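PDB 3GKB: putative enoyl-CoA hydratase, which probably acts on enoyl-CoA or related acyl-CoA thioesters, perhaps as a hydratase of the crotonase-like family, though the structure alone does not show its reaction. Local coordinates for the interface of chains A and B. Sequence-based numbering; all coordinates share one arbitrary frame. Chains: chain A/B, Putative enoyl-CoA hydratase.

Contact 1: the interface of chains A and B. Residues chain A 108, 216-217, 220; chain B 150, 169, 172-173.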
# COMPACT_ATOMS: atom_id res chain seq x y z
N VAL A 108 14.06 -9.93 -14.61
CA VAL A 108 13.21 -10.03 -13.41
C VAL A 108 14.00 -10.72 -12.30
O VAL A 108 14.54 -11.79 -12.50
CB VAL A 108 11.93 -10.80 -13.70
CG1 VAL A 108 11.07 -10.91 -12.40
CG2 VAL A 108 11.17 -10.09 -14.80
N VAL A 216 8.80 -8.48 -23.89
CA VAL A 216 7.72 -8.25 -22.90
C VAL A 216 8.26 -7.78 -21.56
O VAL A 216 7.74 -6.81 -20.95
CB VAL A 216 6.80 -9.48 -22.75
CG1 VAL A 216 5.79 -9.27 -21.63
CG2 VAL A 216 6.02 -9.75 -24.08
N ILE A 217 9.29 -8.46 -21.07
CA ILE A 217 9.89 -8.05 -19.79
C ILE A 217 10.39 -6.62 -19.91
O ILE A 217 10.09 -5.78 -19.05
CB ILE A 217 11.02 -8.97 -19.35
CG1 ILE A 217 10.48 -10.34 -18.99
CG2 ILE A 217 11.81 -8.33 -18.17
CD1 ILE A 217 11.53 -11.42 -18.85
N ALA A 220 7.43 -4.15 -19.85
CA ALA A 220 6.92 -4.02 -18.49
C ALA A 220 7.82 -3.10 -17.63
O ALA A 220 7.33 -2.21 -16.92
CB ALA A 220 6.80 -5.42 -17.85
N ILE B 150 1.90 -5.76 -23.32
CA ILE B 150 1.70 -5.41 -21.92
C ILE B 150 0.34 -4.69 -21.83
O ILE B 150 -0.25 -4.37 -22.85
CB ILE B 150 2.86 -4.53 -21.34
CG1 ILE B 150 3.09 -3.23 -22.16
CG2 ILE B 150 4.16 -5.33 -21.28
CD1 ILE B 150 3.58 -2.08 -21.34
N LEU B 169 4.56 -5.52 -11.08
CA LEU B 169 5.39 -6.32 -11.99
C LEU B 169 5.03 -7.79 -11.87
O LEU B 169 4.97 -8.52 -12.86
CB LEU B 169 6.87 -6.15 -11.66
CG LEU B 169 7.54 -4.90 -12.21
CD1 LEU B 169 8.91 -4.80 -11.55
CD2 LEU B 169 7.66 -4.93 -13.78
N VAL B 172 1.62 -8.24 -13.72
CA VAL B 172 1.78 -8.11 -15.17
C VAL B 172 2.58 -9.28 -15.80
O VAL B 172 2.19 -9.82 -16.83
CB VAL B 172 2.38 -6.74 -15.50
CG1 VAL B 172 2.85 -6.67 -16.94
CG2 VAL B 172 1.31 -5.63 -15.17
N LEU B 173 3.68 -9.67 -15.15
CA LEU B 173 4.59 -10.64 -15.76
C LEU B 173 4.21 -12.08 -15.44
O LEU B 173 4.38 -12.94 -16.29
CB LEU B 173 6.04 -10.30 -15.39
CG LEU B 173 6.60 -9.04 -16.05
CD1 LEU B 173 8.00 -8.72 -15.54
CD2 LEU B 173 6.62 -9.10 -17.61
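B:Leu173, in helix 165-174 of one subunit, shows how a branched side chain can serve two partners at once, because each of its methyls meets a different element of chain A. CD1 touches CG2 of A:Val108 at 3.5 Å, at the start of strand 108-113, the two side chains running antiparallel past one another. CD2 turns instead to helix 216-223, where it rests against CB of A:Ala220 at 3.7 Å and lies 4.1 Å from CA of A:Ile217. CG of B:Leu173 sits beside its backbone N, opposite the carbonyl carbon (chi1 -70°), which directs the fork toward both elements. The methyl of A:Ala220 is small enough for the leucine branch to come close to the helix backbone. From another quarter B:Ile150, in a loop, brings CG2 to 3.8 Å from the backbone N of A:Ala220 and to 3.9 Å from the carbonyl O of A:Val216. Further out, CD2 of B:Leu169 and CG1 of B:Val172 graze A:Ala220, each at 4.2 Å from its CB, and flank the leucine on its own helix. The patch is apolar packing between two copies of a crotonase-like protein; it probably helps to hold neighbouring subunits of the deposited three-copy assembly together.

Contact 2: the interface of chains A and B. Residues chain A 209, 212-213, 216; chain B 145-146, 173.
A:Leu212 packs against B:Leu173, B:Ala145 and B:Leu146, an apolar patch between subunits of this crotonase-like protein. Its side chain leaves the loop after helix 195-210 with CG beside the backbone N (chi1 -64°), and CB and CG carry the fork toward the partner. At the tip the two methyls part company. CD1 goes to the end of helix 165-174, 3.7 Å from CD2 of B:Leu173 and about as far from that residue's carbonyl O; the two leucines are roughly perpendicular. CD2 turns to the 3-10 helix 144-147, where it meets CD2 of B:Leu146 at 3.6 Å, the side chains set aslant to one another, and lies 3.6 Å from the carbonyl O of B:Ala145. The two branches thus bridge separate elements of chain B. On one flank A:Ile209 lays its CG1 methylene 3.5 Å from the carbonyl O of B:Leu173, while its CD1 comes near CB of the same leucine, these side chains too lying nearly perpendicular. On the other flank CG1 of A:Val216, anti to the backbone N (chi1 174°), packs on CB of B:Ala145 at 3.7 Å, and CD of A:Pro213 lies 4.0 Å from the carbonyl O of B:Ala145.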
# COMPACT_ATOMS: atom_id res chain seq x y z
N ILE A 209 7.62 -16.59 -16.57
CA ILE A 209 8.16 -15.28 -16.97
C ILE A 209 9.27 -15.44 -18.01
O ILE A 209 9.31 -14.69 -18.98
CB ILE A 209 8.61 -14.49 -15.72
CG1 ILE A 209 7.40 -14.13 -14.85
CG2 ILE A 209 9.32 -13.19 -16.10
CD1 ILE A 209 7.86 -13.55 -13.48
N LEU A 212 8.01 -15.86 -21.59
CA LEU A 212 7.34 -14.76 -22.29
C LEU A 212 8.12 -14.37 -23.54
O LEU A 212 9.34 -14.45 -23.57
CB LEU A 212 7.18 -13.52 -21.38
CG LEU A 212 6.29 -13.68 -20.16
CD1 LEU A 212 6.41 -12.43 -19.28
CD2 LEU A 212 4.80 -14.06 -20.55
N PRO A 213 7.41 -13.93 -24.59
CA PRO A 213 8.11 -13.58 -25.81
C PRO A 213 9.05 -12.39 -25.66
O PRO A 213 8.93 -11.59 -24.70
CB PRO A 213 6.99 -13.26 -26.82
CG PRO A 213 5.76 -13.21 -26.07
CD PRO A 213 5.95 -13.86 -24.73
N VAL A 216 8.80 -8.48 -23.89
CA VAL A 216 7.72 -8.25 -22.90
C VAL A 216 8.26 -7.78 -21.56
O VAL A 216 7.74 -6.81 -20.95
CB VAL A 216 6.80 -9.48 -22.75
CG1 VAL A 216 5.79 -9.27 -21.63
CG2 VAL A 216 6.02 -9.75 -24.08
N ALA B 145 0.66 -9.95 -21.19
CA ALA B 145 2.00 -10.50 -21.37
C ALA B 145 1.98 -11.82 -22.14
O ALA B 145 2.89 -12.10 -22.92
CB ALA B 145 2.73 -10.66 -20.00
N LEU B 146 0.93 -12.62 -21.93
CA LEU B 146 0.77 -13.91 -22.63
C LEU B 146 0.35 -13.78 -24.11
O LEU B 146 0.45 -14.75 -24.88
CB LEU B 146 -0.19 -14.83 -21.87
CG LEU B 146 0.22 -15.16 -20.44
CD1 LEU B 146 -0.77 -16.12 -19.79
CD2 LEU B 146 1.64 -15.68 -20.33
N LEU B 173 3.68 -9.67 -15.15
CA LEU B 173 4.59 -10.64 -15.76
C LEU B 173 4.21 -12.08 -15.44
O LEU B 173 4.38 -12.94 -16.29
CB LEU B 173 6.04 -10.30 -15.39
CG LEU B 173 6.60 -9.04 -16.05
CD1 LEU B 173 8.00 -8.72 -15.54
CD2 LEU B 173 6.62 -9.10 -17.61

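Contact 3: the interface of chains A and B. Residues chain A 204-205, 208; chain B 174, 176, 275.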
# COMPACT_ATOMS: atom_id res chain seq x y z
N ARG A 204 7.66 -22.28 -10.90
CA ARG A 204 6.59 -22.05 -11.89
C ARG A 204 6.56 -20.59 -12.36
O ARG A 204 6.50 -20.34 -13.55
CB ARG A 204 5.24 -22.47 -11.33
CG ARG A 204 4.00 -22.08 -12.18
CD ARG A 204 2.65 -22.40 -11.43
NE ARG A 204 2.47 -21.44 -10.34
CZ ARG A 204 1.98 -20.19 -10.48
NH1 ARG A 204 1.56 -19.78 -11.65
NH2 ARG A 204 1.89 -19.36 -9.43
N VAL A 205 6.58 -19.66 -11.43
CA VAL A 205 6.62 -18.23 -11.77
C VAL A 205 7.86 -17.90 -12.64
O VAL A 205 7.75 -17.20 -13.67
CB VAL A 205 6.59 -17.38 -10.48
CG1 VAL A 205 7.15 -15.96 -10.74
CG2 VAL A 205 5.12 -17.34 -9.99
N ASN A 208 7.49 -19.37 -16.12
CA ASN A 208 6.43 -18.68 -16.88
C ASN A 208 6.87 -17.31 -17.40
O ASN A 208 6.55 -16.91 -18.52
CB ASN A 208 5.16 -18.55 -16.04
CG ASN A 208 4.35 -19.87 -15.96
OD1 ASN A 208 4.69 -20.87 -16.59
ND2 ASN A 208 3.32 -19.87 -15.14
N THR B 174 3.66 -12.36 -14.26
CA THR B 174 3.17 -13.73 -14.00
C THR B 174 1.91 -13.98 -14.83
O THR B 174 1.62 -15.11 -15.20
CB THR B 174 2.90 -14.07 -12.52
OG1 THR B 174 1.77 -13.34 -12.01
CG2 THR B 174 4.11 -13.82 -11.67
N ASP B 176 -1.02 -14.29 -14.03
CA ASP B 176 -1.92 -15.26 -13.46
C ASP B 176 -3.25 -14.63 -13.08
O ASP B 176 -3.36 -13.43 -12.97
CB ASP B 176 -1.27 -15.93 -12.27
CG ASP B 176 -0.23 -16.96 -12.70
OD1 ASP B 176 -0.47 -17.69 -13.71
OD2 ASP B 176 0.82 -17.03 -12.01
N ARG B 275 -0.64 -20.02 -22.85
CA ARG B 275 0.70 -20.63 -22.72
C ARG B 275 0.89 -21.80 -23.66
O ARG B 275 1.98 -21.96 -24.21
CB ARG B 275 0.99 -21.01 -21.29
CG ARG B 275 1.09 -19.78 -20.40
CD ARG B 275 1.69 -20.13 -19.07
NE ARG B 275 2.01 -18.89 -18.35
CZ ARG B 275 1.29 -18.38 -17.37
NH1 ARG B 275 0.22 -18.99 -16.94
NH2 ARG B 275 1.66 -17.25 -16.81
O HOH W 1 4.37 -17.97 -19.78
O HOH W 2 2.94 -17.32 -13.70
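Helix 195-210 presents A:Arg204, A:Val205 and A:Asn208, spaced about one turn apart, to B:Thr174 at the C-terminal end of helix 165-174, to B:Asp176, whose backbone is already extended (phi/psi -85°/161°), and to B:Arg275 on helix 270-280. The amide of A:Asn208 stacks on the guanidinium of B:Arg275, their planes 13° apart, with ND2 3.3 Å above the guanidinium plane, over its centre. At the edge of the same guanidinium, NH2 donates to the carbonyl O of B:Thr174 at 2.7 Å in a well-bent bond, while NE meets water 1, which also bonds the backbone O of A:Asn208. NH1 forms a longer salt bridge to OD1 of B:Asp176 within chain B. An alanine in place of B:Arg275 would probably leave the A:Asn208 amide without its flat partner, break the water 1 link and deprive the B:Thr174 carbonyl of this donor. Across the interface, NH1 of A:Arg204 bonds OD2 of B:Asp176 at 2.9 Å; the bond is nearly straight at the hydrogen, and reaches the oxygen from above the carboxylate plane. A bend at chi3 (72°) turns the arginine's tip toward the acid. Alongside, CG1 of A:Val205 packs on the methyl CG2 of B:Thr174 at 3.8 Å. Water 2 is a three-way link: ND2 of A:Asn208 and the O of B:Thr174 each lie 3.0 Å from it, and OD2 of B:Asp176 2.7 Å.

Contact 4: the interface of chains A and B. Residues chain A 224-227; chain B 160, 165.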
# COMPACT_ATOMS: atom_id res chain seq x y z
N LEU A 224 6.92 0.42 -15.87
CA LEU A 224 7.03 0.43 -14.42
C LEU A 224 8.50 0.66 -13.99
O LEU A 224 9.16 -0.23 -13.46
CB LEU A 224 6.52 -0.88 -13.85
CG LEU A 224 5.03 -1.15 -14.02
CD1 LEU A 224 4.69 -2.63 -13.85
CD2 LEU A 224 4.21 -0.31 -13.03
N PRO A 225 9.04 1.85 -14.28
CA PRO A 225 10.45 2.09 -13.99
C PRO A 225 10.73 2.08 -12.49
O PRO A 225 9.85 2.37 -11.65
CB PRO A 225 10.69 3.49 -14.57
CG PRO A 225 9.37 4.11 -14.57
CD PRO A 225 8.43 3.03 -14.91
N ALA A 226 11.96 1.73 -12.16
CA ALA A 226 12.42 1.77 -10.78
C ALA A 226 12.07 3.11 -10.12
O ALA A 226 12.23 4.19 -10.71
CB ALA A 226 13.97 1.51 -10.75
N ASP A 227 11.62 3.04 -8.88
CA ASP A 227 11.27 4.22 -8.10
C ASP A 227 12.46 5.19 -8.05
O ASP A 227 13.62 4.79 -8.00
CB ASP A 227 10.86 3.86 -6.65
CG ASP A 227 9.68 2.86 -6.53
OD1 ASP A 227 9.66 2.17 -5.48
OD2 ASP A 227 8.78 2.77 -7.41
N ARG B 160 0.41 0.08 -10.40
CA ARG B 160 1.47 0.75 -9.66
C ARG B 160 0.92 1.53 -8.45
O ARG B 160 1.45 1.46 -7.32
CB ARG B 160 2.29 1.69 -10.53
CG ARG B 160 3.52 2.17 -9.78
CD ARG B 160 4.47 2.96 -10.59
NE ARG B 160 5.71 3.07 -9.81
CZ ARG B 160 6.95 2.99 -10.32
NH1 ARG B 160 7.13 2.82 -11.62
NH2 ARG B 160 8.00 3.09 -9.53
N ARG B 165 4.90 -0.92 -7.19
CA ARG B 165 5.65 -1.45 -8.34
C ARG B 165 5.96 -2.96 -8.25
O ARG B 165 5.85 -3.66 -9.27
CB ARG B 165 6.95 -0.68 -8.54
CG ARG B 165 7.85 -1.27 -9.66
CD ARG B 165 9.07 -0.41 -9.91
NE ARG B 165 10.06 -1.15 -10.69
CZ ARG B 165 10.84 -2.12 -10.18
NH1 ARG B 165 10.76 -2.45 -8.89
NH2 ARG B 165 11.70 -2.75 -10.97
O HOH W 3 11.45 -1.85 -13.49
O HOH W 4 9.74 -0.77 -6.56
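Residues 224-227 of chain A, in the loop after helix 216-223, run past the arginines of two successive helices of chain B: B:Arg160 on 155-163 and B:Arg165 at the start of 165-174. In this crotonase-like protein the arginines read backbone carbonyls and lie near an acid. B:Arg160, extended from CG to NE, holds the O of A:Pro225 between its two terminal nitrogens. NH1 comes at 2.8 Å in the carbonyl plane, on a lone pair, while NH2, at 2.9 Å, is almost in line with the C=O bond. The carboxylate of A:Asp227 lies beside NH2, and opposite charge would favour pairing, but the modelled separation is too short and its detail doubtful. Nearer the root of the arginine, its CB meets CD2 of A:Leu224 at 3.7 Å. B:Arg165, also extended with CG anti to the backbone N (chi1 175°), donates from NE to the O of A:Leu224 at 3.1 Å, from above the carbonyl plane. Its NH2 binds water 3, which also bonds that oxygen, and its NH1 reaches OD1 of A:Asp227 through water 4. A methionine replacing B:Arg165 would probably leave the A:Leu224 carbonyl without this donor from chain B and break both water bridges. CB of B:Arg165 lies 3.9 Å above the B:Arg160 guanidinium plane, off its centre.

Contact 1 and contact 2 form a continuous apolar centre, about 6 Å apart between the centres of their C-alpha atoms, and share A:Val216 and B:Leu173. Contact 3 lies about 8 Å from contact 2, and contact 4 about 11 Å from contact 1; these polar ends are about 20 Å apart. Helix 165-174 of chain B contributes to all four, from B:Arg165 in contact 4 to B:Thr174 in contact 3. In chain A, helix 195-210 joins contacts 2 and 3, and helix 216-223 runs through contacts 1 and 2 up to the loop of contact 4. An apolar middle flanked by charged, water-bridged ends would suit a specific subunit interface.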